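Local coordinates for protein malonate decarboxylase subunit alpha (Acinetobacter baumannii ATCC 17978, PDB 6MPR) that probably serves malonate decarboxylase as its acyl-carrier-protein transferase, exchanging acetate for malonate on the carrier thioester ahead of decarboxylation, at residues 61-66 and 91-96; 95-100 and 114-119; 306-311 and 551-556. All coordinates share one frame; numbering follows the deposited sequence.

Interaction 1: 61-66 and 91-96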
loop_
_atom_site.group_PDB
_atom_site.type_symbol
_atom_site.label_atom_id
_atom_site.label_comp_id
_atom_site.label_asym_id
_atom_site.label_seq_id
_atom_site.Cartn_x
_atom_site.Cartn_y
_atom_site.Cartn_z
ATOM N N LYS A 61 -22.964 -1.016 6.150
ATOM C CA LYS A 61 -21.851 -1.463 5.314
ATOM C C LYS A 61 -21.372 -2.823 5.816
ATOM O O LYS A 61 -20.902 -2.938 6.950
ATOM C CB LYS A 61 -20.711 -0.446 5.346
ATOM C CG LYS A 61 -21.085 0.910 4.767
ATOM C CD LYS A 61 -19.908 1.880 4.848
ATOM C CE LYS A 61 -20.294 3.284 4.400
ATOM N NZ LYS A 61 -21.426 3.835 5.193
ATOM N N VAL A 62 -21.472 -3.844 4.972
ATOM C CA VAL A 62 -21.186 -5.224 5.360
ATOM C C VAL A 62 -20.074 -5.702 4.456
ATOM O O VAL A 62 -20.278 -5.840 3.248
ATOM C CB VAL A 62 -22.422 -6.125 5.217
ATOM C CG1 VAL A 62 -22.079 -7.573 5.581
ATOM C CG2 VAL A 62 -23.564 -5.577 6.094
ATOM N N VAL A 63 -18.900 -5.942 5.034
ATOM C CA VAL A 63 -17.824 -6.625 4.324
ATOM C C VAL A 63 -18.116 -8.117 4.357
ATOM O O VAL A 63 -18.350 -8.683 5.429
ATOM C CB VAL A 63 -16.471 -6.319 4.981
ATOM C CG1 VAL A 63 -15.365 -7.211 4.398
ATOM C CG2 VAL A 63 -16.113 -4.830 4.806
ATOM N N LEU A 64 -18.076 -8.762 3.193
ATOM C CA LEU A 64 -18.365 -10.187 3.073
ATOM C C LEU A 64 -17.239 -10.810 2.269
ATOM O O LEU A 64 -16.947 -10.349 1.159
ATOM C CB LEU A 64 -19.715 -10.435 2.380
ATOM C CG LEU A 64 -20.057 -11.888 2.011
ATOM C CD1 LEU A 64 -20.081 -12.740 3.259
ATOM C CD2 LEU A 64 -21.411 -11.953 1.306
ATOM N N GLU A 65 -16.580 -11.816 2.839
ATOM C CA GLU A 65 -15.531 -12.542 2.127
ATOM C C GLU A 65 -16.153 -13.628 1.252
ATOM O O GLU A 65 -16.895 -14.474 1.757
ATOM C CB GLU A 65 -14.561 -13.175 3.128
ATOM C CG GLU A 65 -13.717 -12.179 3.927
ATOM C CD GLU A 65 -12.765 -12.879 4.884
ATOM O OE1 GLU A 65 -12.745 -14.125 4.910
ATOM O OE2 GLU A 65 -12.060 -12.187 5.634
ATOM N N GLY A 66 -15.904 -13.582 -0.053
ATOM C CA GLY A 66 -15.429 -12.378 -0.710
ATOM C C GLY A 66 -13.937 -12.121 -0.876
ATOM O O GLY A 66 -13.555 -11.080 -1.420
ATOM N N HIS A 91 -25.205 -2.331 2.214
ATOM C CA HIS A 91 -24.156 -1.814 1.342
ATOM C C HIS A 91 -23.037 -2.840 1.429
ATOM O O HIS A 91 -22.324 -2.914 2.434
ATOM C CB HIS A 91 -23.729 -0.418 1.790
ATOM C CG HIS A 91 -22.623 0.191 0.983
ATOM N ND1 HIS A 91 -22.314 1.529 1.064
ATOM C CD2 HIS A 91 -21.744 -0.344 0.100
ATOM C CE1 HIS A 91 -21.303 1.800 0.254
ATOM N NE2 HIS A 91 -20.931 0.676 -0.336
ATOM N N MET A 92 -22.920 -3.671 0.396
ATOM C CA MET A 92 -21.930 -4.740 0.430
ATOM C C MET A 92 -20.582 -4.211 -0.010
ATOM O O MET A 92 -20.479 -3.435 -0.972
ATOM C CB MET A 92 -22.346 -5.908 -0.466
ATOM C CG MET A 92 -23.726 -6.467 -0.130
ATOM S SD MET A 92 -23.931 -6.936 1.611
ATOM C CE MET A 92 -22.656 -8.203 1.750
ATOM N N ILE A 93 -19.546 -4.644 0.701
ATOM C CA ILE A 93 -18.161 -4.302 0.406
ATOM C C ILE A 93 -17.433 -5.620 0.224
ATOM O O ILE A 93 -17.242 -6.368 1.193
ATOM C CB ILE A 93 -17.522 -3.449 1.509
ATOM C CG1 ILE A 93 -18.304 -2.149 1.675
ATOM C CG2 ILE A 93 -16.067 -3.120 1.157
ATOM C CD1 ILE A 93 -18.012 -1.395 2.961
ATOM N N MET A 94 -17.042 -5.921 -1.022
ATOM C CA MET A 94 -16.521 -7.251 -1.292
ATOM C C MET A 94 -15.279 -7.180 -2.164
ATOM O O MET A 94 -15.351 -6.675 -3.287
ATOM C CB MET A 94 -17.586 -8.107 -1.967
ATOM C CG MET A 94 -18.878 -8.239 -1.138
ATOM S SD MET A 94 -20.066 -9.343 -1.904
ATOM C CE MET A 94 -19.217 -10.890 -1.638
ATOM N N PRO A 95 -14.132 -7.678 -1.696
ATOM C CA PRO A 95 -12.954 -7.706 -2.572
ATOM C C PRO A 95 -13.214 -8.476 -3.854
ATOM O O PRO A 95 -12.800 -8.047 -4.930
ATOM C CB PRO A 95 -11.884 -8.378 -1.696
ATOM C CG PRO A 95 -12.316 -8.031 -0.278
ATOM C CD PRO A 95 -13.822 -8.096 -0.315
ATOM N N SER A 96 -13.925 -9.598 -3.759
ATOM C CA SER A 96 -14.190 -10.450 -4.914
ATOM C C SER A 96 -15.640 -10.913 -4.861
ATOM O O SER A 96 -16.090 -11.405 -3.821
ATOM C CB SER A 96 -13.233 -11.652 -4.929
ATOM O OG SER A 96 -13.227 -12.278 -6.202
HETATM O O HOH W 1 -23.657 3.311 2.769
#

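Interaction 2: 95-100 and 114-119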
loop_
_atom_site.group_PDB
_atom_site.type_symbol
_atom_site.label_atom_id
_atom_site.label_comp_id
_atom_site.label_asym_id
_atom_site.label_seq_id
_atom_site.Cartn_x
_atom_site.Cartn_y
_atom_site.Cartn_z
ATOM N N PRO A 95 -14.132 -7.678 -1.696
ATOM C CA PRO A 95 -12.954 -7.706 -2.572
ATOM C C PRO A 95 -13.214 -8.476 -3.854
ATOM O O PRO A 95 -12.800 -8.047 -4.930
ATOM C CB PRO A 95 -11.884 -8.378 -1.696
ATOM C CG PRO A 95 -12.316 -8.031 -0.278
ATOM C CD PRO A 95 -13.822 -8.096 -0.315
ATOM N N SER A 96 -13.925 -9.598 -3.759
ATOM C CA SER A 96 -14.190 -10.450 -4.914
ATOM C C SER A 96 -15.640 -10.913 -4.861
ATOM O O SER A 96 -16.090 -11.405 -3.821
ATOM C CB SER A 96 -13.233 -11.652 -4.929
ATOM O OG SER A 96 -13.227 -12.278 -6.202
ATOM N N VAL A 97 -16.368 -10.743 -5.971
ATOM C CA VAL A 97 -17.773 -11.137 -6.088
ATOM C C VAL A 97 -17.825 -12.303 -7.064
ATOM O O VAL A 97 -17.762 -12.099 -8.280
ATOM C CB VAL A 97 -18.667 -9.991 -6.575
ATOM C CG1 VAL A 97 -20.139 -10.367 -6.407
ATOM C CG2 VAL A 97 -18.356 -8.705 -5.851
ATOM N N GLY A 98 -17.964 -13.520 -6.545
ATOM C CA GLY A 98 -18.033 -14.701 -7.388
ATOM C C GLY A 98 -19.167 -15.666 -7.082
ATOM O O GLY A 98 -19.794 -16.184 -8.013
ATOM N N ARG A 99 -19.429 -15.934 -5.799
ATOM C CA ARG A 99 -20.485 -16.870 -5.424
ATOM C C ARG A 99 -21.831 -16.398 -5.963
ATOM O O ARG A 99 -22.107 -15.200 -6.020
ATOM C CB ARG A 99 -20.562 -17.021 -3.898
ATOM C CG ARG A 99 -19.268 -17.454 -3.185
ATOM C CD ARG A 99 -19.112 -18.979 -3.099
ATOM N NE ARG A 99 -20.321 -19.621 -2.599
ATOM C CZ ARG A 99 -20.573 -20.929 -2.667
ATOM N NH1 ARG A 99 -19.679 -21.760 -3.194
ATOM N NH2 ARG A 99 -21.725 -21.408 -2.203
ATOM N N SER A 100 -22.674 -17.351 -6.370
ATOM C CA SER A 100 -24.004 -17.002 -6.861
ATOM C C SER A 100 -24.830 -16.274 -5.801
ATOM O O SER A 100 -25.563 -15.330 -6.118
ATOM C CB SER A 100 -24.736 -18.260 -7.324
ATOM O OG SER A 100 -24.929 -19.157 -6.247
ATOM N N LEU A 114 -23.091 -1.754 -3.891
ATOM C CA LEU A 114 -21.940 -2.643 -3.978
ATOM C C LEU A 114 -20.681 -1.847 -4.272
ATOM O O LEU A 114 -20.649 -1.067 -5.228
ATOM C CB LEU A 114 -22.143 -3.705 -5.064
ATOM C CG LEU A 114 -20.933 -4.617 -5.308
ATOM C CD1 LEU A 114 -20.664 -5.513 -4.069
ATOM C CD2 LEU A 114 -21.148 -5.449 -6.564
ATOM N N ASP A 115 -19.656 -2.035 -3.439
ATOM C CA ASP A 115 -18.290 -1.612 -3.730
ATOM C C ASP A 115 -17.434 -2.865 -3.764
ATOM O O ASP A 115 -17.484 -3.667 -2.824
ATOM C CB ASP A 115 -17.755 -0.631 -2.684
ATOM C CG ASP A 115 -18.232 0.790 -2.926
ATOM O OD1 ASP A 115 -17.733 1.447 -3.869
ATOM O OD2 ASP A 115 -19.134 1.245 -2.198
ATOM N N PHE A 116 -16.670 -3.050 -4.842
ATOM C CA PHE A 116 -15.942 -4.306 -5.021
ATOM C C PHE A 116 -14.659 -4.070 -5.803
ATOM O O PHE A 116 -14.394 -2.968 -6.293
ATOM C CB PHE A 116 -16.801 -5.384 -5.713
ATOM C CG PHE A 116 -17.023 -5.159 -7.200
ATOM C CD1 PHE A 116 -17.888 -4.175 -7.649
ATOM C CD2 PHE A 116 -16.394 -5.970 -8.136
ATOM C CE1 PHE A 116 -18.112 -3.986 -9.020
ATOM C CE2 PHE A 116 -16.599 -5.791 -9.495
ATOM C CZ PHE A 116 -17.447 -4.786 -9.942
ATOM N N SER A 117 -13.844 -5.129 -5.889
ATOM C CA SER A 117 -12.615 -5.106 -6.679
ATOM C C SER A 117 -12.602 -6.107 -7.824
ATOM O O SER A 117 -12.255 -5.738 -8.957
ATOM C CB SER A 117 -11.399 -5.333 -5.776
ATOM O OG SER A 117 -10.208 -5.333 -6.553
ATOM N N PHE A 118 -12.961 -7.367 -7.596
ATOM C CA PHE A 118 -12.894 -8.346 -8.675
ATOM C C PHE A 118 -14.256 -8.967 -8.956
ATOM O O PHE A 118 -15.040 -9.206 -8.037
ATOM C CB PHE A 118 -11.880 -9.457 -8.374
ATOM C CG PHE A 118 -11.754 -10.460 -9.488
ATOM C CD1 PHE A 118 -11.035 -10.157 -10.638
ATOM C CD2 PHE A 118 -12.386 -11.688 -9.402
ATOM C CE1 PHE A 118 -10.938 -11.069 -11.668
ATOM C CE2 PHE A 118 -12.284 -12.619 -10.435
ATOM C CZ PHE A 118 -11.566 -12.306 -11.565
ATOM N N ALA A 119 -14.531 -9.193 -10.240
ATOM C CA ALA A 119 -15.623 -10.048 -10.685
ATOM C C ALA A 119 -15.210 -10.706 -11.991
ATOM O O ALA A 119 -14.353 -10.197 -12.726
ATOM C CB ALA A 119 -16.933 -9.273 -10.865
#

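Interaction 3: 306-311 and 551-556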
loop_
_atom_site.group_PDB
_atom_site.type_symbol
_atom_site.label_atom_id
_atom_site.label_comp_id
_atom_site.label_asym_id
_atom_site.label_seq_id
_atom_site.Cartn_x
_atom_site.Cartn_y
_atom_site.Cartn_z
ATOM N N LEU A 306 5.562 -23.102 -10.713
ATOM C CA LEU A 306 6.847 -22.605 -10.233
ATOM C C LEU A 306 7.702 -23.686 -9.577
ATOM O O LEU A 306 8.868 -23.426 -9.267
ATOM C CB LEU A 306 6.634 -21.442 -9.237
ATOM C CG LEU A 306 7.811 -20.494 -8.989
ATOM C CD1 LEU A 306 8.121 -19.711 -10.264
ATOM C CD2 LEU A 306 7.484 -19.539 -7.832
ATOM N N ILE A 307 7.171 -24.892 -9.369
ATOM C CA ILE A 307 7.933 -25.928 -8.663
ATOM C C ILE A 307 9.295 -26.202 -9.308
ATOM O O ILE A 307 10.298 -26.232 -8.582
ATOM C CB ILE A 307 7.082 -27.191 -8.491
ATOM C CG1 ILE A 307 5.933 -26.912 -7.500
ATOM C CG2 ILE A 307 7.935 -28.364 -8.006
ATOM C CD1 ILE A 307 4.971 -28.069 -7.331
ATOM N N PRO A 308 9.408 -26.400 -10.626
ATOM C CA PRO A 308 10.748 -26.669 -11.181
ATOM C C PRO A 308 11.729 -25.518 -10.961
ATOM O O PRO A 308 12.907 -25.757 -10.663
ATOM C CB PRO A 308 10.458 -26.926 -12.669
ATOM C CG PRO A 308 9.054 -27.449 -12.674
ATOM C CD PRO A 308 8.355 -26.601 -11.643
ATOM N N ALA A 309 11.271 -24.272 -11.089
ATOM C CA ALA A 309 12.127 -23.119 -10.818
ATOM C C ALA A 309 12.564 -23.064 -9.353
ATOM O O ALA A 309 13.673 -22.608 -9.056
ATOM C CB ALA A 309 11.395 -21.825 -11.201
ATOM N N ILE A 310 11.697 -23.477 -8.417
ATOM C CA ILE A 310 12.124 -23.564 -7.024
ATOM C C ILE A 310 13.138 -24.685 -6.852
ATOM O O ILE A 310 14.195 -24.499 -6.241
ATOM C CB ILE A 310 10.922 -23.789 -6.096
ATOM C CG1 ILE A 310 9.959 -22.606 -6.164
ATOM C CG2 ILE A 310 11.400 -24.008 -4.660
ATOM C CD1 ILE A 310 8.636 -22.908 -5.478
ATOM N N GLU A 311 12.826 -25.870 -7.383
ATOM C CA GLU A 311 13.676 -27.032 -7.128
ATOM C C GLU A 311 15.068 -26.864 -7.711
ATOM O O GLU A 311 16.032 -27.429 -7.172
ATOM C CB GLU A 311 13.027 -28.298 -7.688
ATOM C CG GLU A 311 11.727 -28.685 -6.992
ATOM C CD GLU A 311 11.912 -28.883 -5.496
ATOM O OE1 GLU A 311 12.656 -29.799 -5.103
ATOM O OE2 GLU A 311 11.324 -28.102 -4.714
ATOM N N VAL A 551 4.033 -33.135 -10.031
ATOM C CA VAL A 551 4.070 -33.987 -8.842
ATOM C C VAL A 551 5.450 -34.606 -8.685
ATOM O O VAL A 551 6.036 -34.606 -7.591
ATOM C CB VAL A 551 2.981 -35.071 -8.916
ATOM C CG1 VAL A 551 3.113 -36.023 -7.740
ATOM C CG2 VAL A 551 1.613 -34.431 -8.950
ATOM N N THR A 552 5.977 -35.164 -9.778
ATOM C CA THR A 552 7.317 -35.738 -9.761
ATOM C C THR A 552 8.354 -34.703 -9.335
ATOM O O THR A 552 9.192 -34.972 -8.466
ATOM C CB THR A 552 7.633 -36.308 -11.144
ATOM O OG1 THR A 552 6.686 -37.346 -11.446
ATOM C CG2 THR A 552 9.056 -36.881 -11.199
ATOM N N TRP A 553 8.303 -33.510 -9.937
ATOM C CA TRP A 553 9.234 -32.437 -9.586
ATOM C C TRP A 553 9.185 -32.111 -8.097
ATOM O O TRP A 553 10.208 -31.781 -7.490
ATOM C CB TRP A 553 8.907 -31.186 -10.398
ATOM C CG TRP A 553 9.697 -31.007 -11.674
ATOM C CD1 TRP A 553 9.235 -31.163 -12.949
ATOM C CD2 TRP A 553 11.064 -30.591 -11.791
ATOM N NE1 TRP A 553 10.239 -30.888 -13.855
ATOM C CE2 TRP A 553 11.369 -30.537 -13.169
ATOM C CE3 TRP A 553 12.066 -30.271 -10.864
ATOM C CZ2 TRP A 553 12.624 -30.155 -13.643
ATOM C CZ3 TRP A 553 13.317 -29.903 -11.335
ATOM C CH2 TRP A 553 13.587 -29.852 -12.711
ATOM N N SER A 554 8.001 -32.182 -7.499
ATOM C CA SER A 554 7.803 -31.856 -6.093
ATOM C C SER A 554 8.151 -33.005 -5.163
ATOM O O SER A 554 7.884 -32.896 -3.960
ATOM C CB SER A 554 6.343 -31.480 -5.857
ATOM O OG SER A 554 5.567 -32.668 -5.834
ATOM N N ASP A 555 8.679 -34.111 -5.690
ATOM C CA ASP A 555 9.002 -35.285 -4.884
ATOM C C ASP A 555 7.753 -35.853 -4.206
ATOM O O ASP A 555 7.814 -36.361 -3.086
ATOM C CB ASP A 555 10.087 -34.948 -3.856
ATOM C CG ASP A 555 10.761 -36.173 -3.289
ATOM O OD1 ASP A 555 10.753 -37.229 -3.960
ATOM O OD2 ASP A 555 11.295 -36.073 -2.163
ATOM N N GLY A 556 6.610 -35.772 -4.886
ATOM C CA GLY A 556 5.356 -36.268 -4.366
ATOM C C GLY A 556 4.656 -35.356 -3.384
ATOM O O GLY A 556 3.587 -35.726 -2.881
HETATM O O HOH W 2 13.383 -31.916 -6.734
#

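Interaction 1: 61-66 and 91-96
Met-92 overlaps Val-62 and Leu-64, bending at chi2 and again at chi3 (-61°), the torsion that sets its methyl CE 3.7 Å from Leu-64 CB and near Val-62 CG1. Met-92 lies alongside Val-62, pointing the same way. One step on, Met-94 runs beside Leu-64, its CE 3.8 Å from Leu-64 CD2; the same methyl faces Leu-64 O, a buried carbonyl without a polar partner in the model.

On the other face of the sheet Val-63 CG2 rests on Ile-93 CB, the two side chains set slantwise to each other, while Ile-93 CD1 reaches 3.7 Å from Lys-61 CB. Lys-61 and His-91 extend in the same direction from their strands, and a water lies in the plane of the imidazole at its edge, 2.8 Å from His-91 ND1, with a weak bond from Lys-61 NZ. The other ring nitrogen, NE2, is hydrogen-bonded to Asp-115 OD2.

The strands are parallel and twisted by about 31°. Val-62 N gives to His-91 O at 2.8 Å and Val-62 O takes Ile-93 N, so one residue is gripped at both its polar backbone atoms; Leu-64 N then gives to Ile-93 O. Beyond a cis peptide, Gly-66 O receives Ser-96 N at 2.8 Å in a bent bond (132° at the hydrogen), with Pro-95 CB and CD packed against this oxygen, CB at 3.2 Å.

This is the pairing of a beta-alpha-beta crossover through helix 73-79, within a parallel, Rossmann-like sheet. Strand 158-163 flanks strand 61-64, strand 111-116 flanks strand 90-94, and helix 100-107 covers the Met-92 and Leu-64 face with His-102, Leu-105 and Phe-106.

Interaction 2: 95-100 and 114-119
Phe-116 carries CG between its backbone N and carbonyl carbon (chi1 74°), and its side chain crosses that of Val-97 at about a right angle, with Val-97 CG2 3.7 Å from Phe-116 CB. The same methyl approaches the Phe-116 ring obliquely beside CG and CD2, and more distantly Leu-114 CD1. Phe-118 has CG anti to the backbone N (chi1 -178°), and the hydroxyl oxygen of Ser-96 meets the Phe-118 ring at its edge, near its plane, with OG 3.4 Å from CD2.

The backbone forms a short parallel pairing centred on Ser-96 and Phe-118. Pro-95 O accepts from Phe-118 N at 2.8 Å and, weakly, from Ser-117 N, while Val-97 N gives to Phe-118 O at 2.9 Å in a nearly straight bond (168°).

Both segments turn a corner, at Pro-95 and Ser-117, where they leave the large parallel sheet for this two-stranded extension. Helix 100-107 covers Val-97 with His-102 and Leu-103, and helix 143-149 brings Tyr-143 against Pro-95, Ser-117 and Phe-118.

Interaction 3: 306-311 and 551-556
Pro-308 lies against the indole face of Trp-553, near the C-terminal end of helix 547-553, which closes in a Schellman motif as Asp-555 takes positive phi. The contact packs the short helix 307-311 against this helix end.

The ring contact is a CH-pi interaction. Pro-308 CG stands 3.6 Å from the centroid of the five-membered ring, only 4° off its normal, and CB lies over the centre of the whole indole, 3.7 Å above its plane. Trp-553 has chi1 at -95°, away from a staggered position, which sets CG; chi2 (107°) then turns the indole so that its face meets the proline. Its NE1 is hydrogen-bonded to Ala-543 O.

Van der Waals contacts extend the interface on both sides of the proline in sequence. Ile-307 CG2 reaches Trp-553 CB at 3.8 Å, the two side chains sliding past each other in opposite directions, and Ile-307 CD1 touches Ser-554 CB. Glu-311 lays its aliphatic part beside the six-membered ring, CB 3.9 Å from Trp-553 CE3, and its CG sits against Trp-553 O.

Polar links between the segments run through water: one molecule donates to Glu-311 OE1 at 2.8 Å and, over a longer distance, to Trp-553 O. The other carboxylate oxygen of Glu-311, OE2, is held by a salt bridge to Arg-334 and a hydrogen bond from Tyr-330. Trp-20 of the second subunit packs on Ile-310 and Glu-311, so the helix 307-311 also borders the dimer partner.

Within the helix end, besides a weak bond from Ser-554 N, Val-551 O accepts two donors from opposite faces of its carbonyl plane: Gly-556 N at 3.0 Å, one of the Schellman bonds, and Ser-554 OG at 2.7 Å.

How the interactions relate
From the N terminus, interaction 1 comes first, closing the crossover from strand 61-64 through helix 73-79 to strand 90-94. Interaction 2 starts where it ends: Pro-95 and Ser-96 belong to both, and the next loop, carrying helix 100-107, returns at 114-119. The two are successive and do not nest, with centres 7 Å apart, and they join directly where Met-94 N meets Asp-115 O at 2.9 Å. Together they tie neighbouring strands of the N-terminal sheet and its short extension. Interaction 3 lies on the opposite side of the chain's centre, about 36 Å from interaction 1 between centres, and closes a span of 239 residues, joining the chain's last helix to helix 307-311.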